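Long-range contacts in nidogen (Mus musculus, PDB 1NPE), which is a basement membrane protein, also called entactin, that probably links laminin, bound by this YWTD propeller domain, to other matrix components: residues 44-48 and 259-263; 47-51 and 62-66. All coordinates share one frame; numbering follows the deposited sequence.

Contact 1: residues 44-48 and 259-263; sequences DCVDK and ALSQC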
# COMPACT_ATOMS: atom_id res chain seq x y z
N ASP A 44 17.68 9.22 -2.72
CA ASP A 44 18.70 9.29 -3.75
C ASP A 44 20.01 9.76 -3.12
O ASP A 44 20.16 10.93 -2.79
CB ASP A 44 18.27 10.26 -4.86
CG ASP A 44 19.40 10.62 -5.81
OD1 ASP A 44 20.31 9.79 -6.03
OD2 ASP A 44 19.36 11.76 -6.33
N CYS A 45 20.96 8.84 -3.00
CA CYS A 45 22.25 9.13 -2.37
C CYS A 45 23.18 10.11 -3.07
O CYS A 45 24.05 10.70 -2.42
CB CYS A 45 23.01 7.83 -2.08
SG CYS A 45 23.41 6.84 -3.56
N VAL A 46 23.03 10.31 -4.38
CA VAL A 46 23.92 11.24 -5.08
C VAL A 46 23.53 12.71 -4.90
O VAL A 46 24.40 13.54 -4.67
CB VAL A 46 24.09 10.91 -6.59
CG1 VAL A 46 24.17 9.40 -6.81
CG2 VAL A 46 22.99 11.53 -7.41
N ASP A 47 22.24 13.02 -4.98
CA ASP A 47 21.77 14.40 -4.82
C ASP A 47 21.16 14.67 -3.45
O ASP A 47 20.79 15.80 -3.14
CB ASP A 47 20.77 14.77 -5.92
CG ASP A 47 21.44 15.00 -7.28
OD1 ASP A 47 22.64 15.36 -7.31
OD2 ASP A 47 20.75 14.83 -8.31
N LYS A 48 21.07 13.63 -2.62
CA LYS A 48 20.50 13.72 -1.27
C LYS A 48 19.04 14.17 -1.38
O LYS A 48 18.65 15.18 -0.79
CB LYS A 48 21.29 14.70 -0.39
CG LYS A 48 22.80 14.74 -0.63
CD LYS A 48 23.47 13.39 -0.41
CE LYS A 48 24.94 13.47 -0.81
NZ LYS A 48 25.63 12.15 -0.67
N ALA A 259 18.57 7.73 4.98
CA ALA A 259 19.29 8.77 4.25
C ALA A 259 20.78 8.63 4.50
O ALA A 259 21.29 9.05 5.54
CB ALA A 259 18.81 10.14 4.70
N LEU A 260 21.48 8.01 3.56
CA LEU A 260 22.92 7.82 3.67
C LEU A 260 23.68 9.09 3.32
O LEU A 260 23.24 9.87 2.48
CB LEU A 260 23.38 6.67 2.77
CG LEU A 260 22.87 5.28 3.15
CD1 LEU A 260 23.23 4.27 2.07
CD2 LEU A 260 23.45 4.86 4.50
N SER A 261 24.83 9.29 3.97
CA SER A 261 25.67 10.47 3.74
C SER A 261 26.40 10.40 2.40
O SER A 261 26.91 11.41 1.91
CB SER A 261 26.67 10.65 4.88
OG SER A 261 27.44 9.48 5.10
N GLN A 262 26.46 9.20 1.83
CA GLN A 262 27.11 8.96 0.55
C GLN A 262 26.62 7.61 0.02
O GLN A 262 26.11 6.79 0.78
CB GLN A 262 28.64 8.95 0.69
CG GLN A 262 29.18 7.81 1.54
CD GLN A 262 30.69 7.64 1.41
OE1 GLN A 262 31.34 8.33 0.62
NE2 GLN A 262 31.24 6.71 2.18
N CYS A 263 26.78 7.38 -1.29
CA CYS A 263 26.34 6.14 -1.90
C CYS A 263 27.13 4.91 -1.44
O CYS A 263 28.27 5.07 -0.95
CB CYS A 263 26.39 6.25 -3.44
SG CYS A 263 25.25 7.49 -4.14

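Contact 2: residues 47-51 and 62-66; sequences DKVVY and RASLH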
# COMPACT_ATOMS: atom_id res chain seq x y z
N ASP A 47 22.24 13.02 -4.98
CA ASP A 47 21.77 14.40 -4.82
C ASP A 47 21.16 14.67 -3.45
O ASP A 47 20.79 15.80 -3.14
CB ASP A 47 20.77 14.77 -5.92
CG ASP A 47 21.44 15.00 -7.28
OD1 ASP A 47 22.64 15.36 -7.31
OD2 ASP A 47 20.75 14.83 -8.31
N LYS A 48 21.07 13.63 -2.62
CA LYS A 48 20.50 13.72 -1.27
C LYS A 48 19.04 14.17 -1.38
O LYS A 48 18.65 15.18 -0.79
CB LYS A 48 21.29 14.70 -0.39
CG LYS A 48 22.80 14.74 -0.63
CD LYS A 48 23.47 13.39 -0.41
CE LYS A 48 24.94 13.47 -0.81
NZ LYS A 48 25.63 12.15 -0.67
N VAL A 49 18.25 13.43 -2.14
CA VAL A 49 16.85 13.76 -2.34
C VAL A 49 15.92 12.65 -1.87
O VAL A 49 16.13 11.47 -2.16
CB VAL A 49 16.56 14.10 -3.83
CG1 VAL A 49 15.09 14.47 -4.03
CG2 VAL A 49 17.43 15.25 -4.29
N VAL A 50 14.88 13.05 -1.14
CA VAL A 50 13.87 12.13 -0.62
C VAL A 50 12.70 12.02 -1.60
O VAL A 50 12.18 13.04 -2.06
CB VAL A 50 13.34 12.63 0.76
CG1 VAL A 50 12.27 11.68 1.30
CG2 VAL A 50 14.48 12.75 1.75
N TYR A 51 12.33 10.79 -1.96
CA TYR A 51 11.20 10.55 -2.86
C TYR A 51 10.06 9.88 -2.07
O TYR A 51 10.32 9.14 -1.11
CB TYR A 51 11.61 9.65 -4.03
CG TYR A 51 12.47 10.33 -5.07
CD1 TYR A 51 13.80 10.65 -4.81
CD2 TYR A 51 11.95 10.66 -6.33
CE1 TYR A 51 14.59 11.28 -5.76
CE2 TYR A 51 12.74 11.29 -7.29
CZ TYR A 51 14.06 11.59 -7.00
OH TYR A 51 14.84 12.23 -7.92
N ARG A 62 9.06 14.71 -4.54
CA ARG A 62 10.43 14.73 -4.04
C ARG A 62 10.82 16.08 -3.47
O ARG A 62 10.26 17.12 -3.83
CB ARG A 62 11.41 14.34 -5.16
CG ARG A 62 11.41 15.28 -6.35
CD ARG A 62 12.50 14.91 -7.33
NE ARG A 62 12.54 15.84 -8.46
CZ ARG A 62 13.44 15.80 -9.43
NH1 ARG A 62 14.40 14.88 -9.44
NH2 ARG A 62 13.38 16.70 -10.41
N ALA A 63 11.83 16.05 -2.60
CA ALA A 63 12.34 17.25 -1.95
C ALA A 63 13.76 16.98 -1.46
O ALA A 63 14.06 15.87 -1.03
CB ALA A 63 11.45 17.64 -0.78
N SER A 64 14.63 17.97 -1.57
CA SER A 64 16.01 17.83 -1.11
C SER A 64 15.99 17.64 0.41
O SER A 64 15.12 18.18 1.10
CB SER A 64 16.83 19.09 -1.44
OG SER A 64 16.98 19.25 -2.84
N LEU A 65 16.94 16.86 0.91
CA LEU A 65 17.03 16.61 2.35
C LEU A 65 17.40 17.90 3.07
O LEU A 65 16.91 18.17 4.17
CB LEU A 65 18.08 15.53 2.64
CG LEU A 65 18.18 15.08 4.11
CD1 LEU A 65 16.90 14.36 4.51
CD2 LEU A 65 19.39 14.17 4.30
N HIS A 66 18.26 18.69 2.43
CA HIS A 66 18.72 19.95 3.00
C HIS A 66 17.84 21.13 2.59
O HIS A 66 18.04 21.73 1.52
CB HIS A 66 20.18 20.21 2.58
CG HIS A 66 21.10 19.07 2.90
ND1 HIS A 66 21.32 18.61 4.18
CD2 HIS A 66 21.87 18.30 2.09
CE1 HIS A 66 22.17 17.61 4.15
NE2 HIS A 66 22.52 17.39 2.90

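Contact 1: residues 44-48 and 259-263
Cys263, the last modelled residue of the chain, is joined to Cys45 by a disulfide, SG to SG 2.0 Å, with a chi3 of 98°, near the perpendicular geometry such a bond prefers. The two cysteines have the most surface buried by the contact, and their CA atoms are the nearest pair of the two segments. Cys45 SG stands between its own backbone N and carbonyl carbon (chi1 61°), which sets it facing the 259-263 segment, where Cys263 SG meets it. Val46 packs a methyl, CG1, against Cys263 SG at 3.5 Å, giving the bridge an apolar neighbour on the loop side.

The second tie is polar. Lys48 bends at chi2 (-59°) and then runs extended, so that its ammonium lies between two carbonyls: NZ bonds to Cys45 O of its own loop at 2.8 Å, nearly in line with the C=O, and to Ser261 O across the contact at 3.0 Å, approaching that carbonyl from above its plane. A long, flexible lysine suits this place, since one nitrogen can serve both oxygens. Asp44 shapes the loop from within, its OD1 accepting from Val46 N in an Asx turn and also forming a salt bridge with Arg91. A covalent bond and a charged hydrogen bond therefore fasten the last modelled residues to this surface loop, which should hold the chain after strand 256-259 in place up to Cys263.

Contact 2: residues 47-51 and 62-66
Strands 49-54 and 59-64 form a beta hairpin in one four-stranded propeller blade, and this contact covers the end of the hairpin away from its turn. Val50 and Ala63 are a hydrogen-bonded antiparallel pair: Val50 N donates to Ala63 O at 2.9 Å, and Ala63 N returns the bond to Val50 O at 3.1 Å. Beyond the last strand pair, Leu65 N reaches Lys48 O at 2.9 Å, although Lys48 and Val49 both face Asp44 in a G1 beta bulge that leads the chain into strand 49-54.

Tyr51 and Arg62 face each other as a non-hydrogen-bonded pair, their side chains side by side in the same direction. Arg62 CB sits over the centre of one face of the Tyr51 ring, a CH-pi contact of 4.0 Å to the centroid. CG of Arg62 lies between its backbone N and carbonyl carbon (chi1 62°); from there the chain extends past the ring, CD coming within 3.6 Å of Tyr51 CE2, until NH1 donates to Tyr51 OH at 3.1 Å. The hydroxyl meets the guanidinium at its edge, in its plane, while the ring and guanidinium planes are 56° apart. Arginine suits the site because its methylenes can cover an aromatic face while its end still reaches the phenol oxygen.

Val49 shares this side of the sheet and rests CG1 on Ala63 O at 3.5 Å. On the other side, Val50 CG2 meets Leu65 CD1 at 4.0 Å, and both side chains pack on Phe30 of the preceding blade and on Phe43 of their own. Small Ala63 touches Leu31. Tyr51, packed against Ile84 and Leu86 of the next blade, opens the Tyr-Trp-Thr-Asp sequence that names the YWTD beta-propeller.

The centres of contacts 1 and 2 lie 9 Å apart, on the same side of the chain's centre; their segments overlap at Asp47 and Lys48, and Lys48 takes part in both. Contact 2 is local, pairing neighbouring strands of the blade formed by strands 36-44, 49-54, 59-64 and 71-74. Contact 1 bridges 210 intervening residues, tying the loop between the first two of those strands to the segment after strand 256-259, which belongs to the preceding blade of the ring. That blade combines the chain's first three strands with its last. Asp44 N probably bonds to Val49 O, and Ala259 CB packs on Leu65 CD2, so the hairpin and the disulfide-linked chain end adjoin where the six-bladed ring is closed.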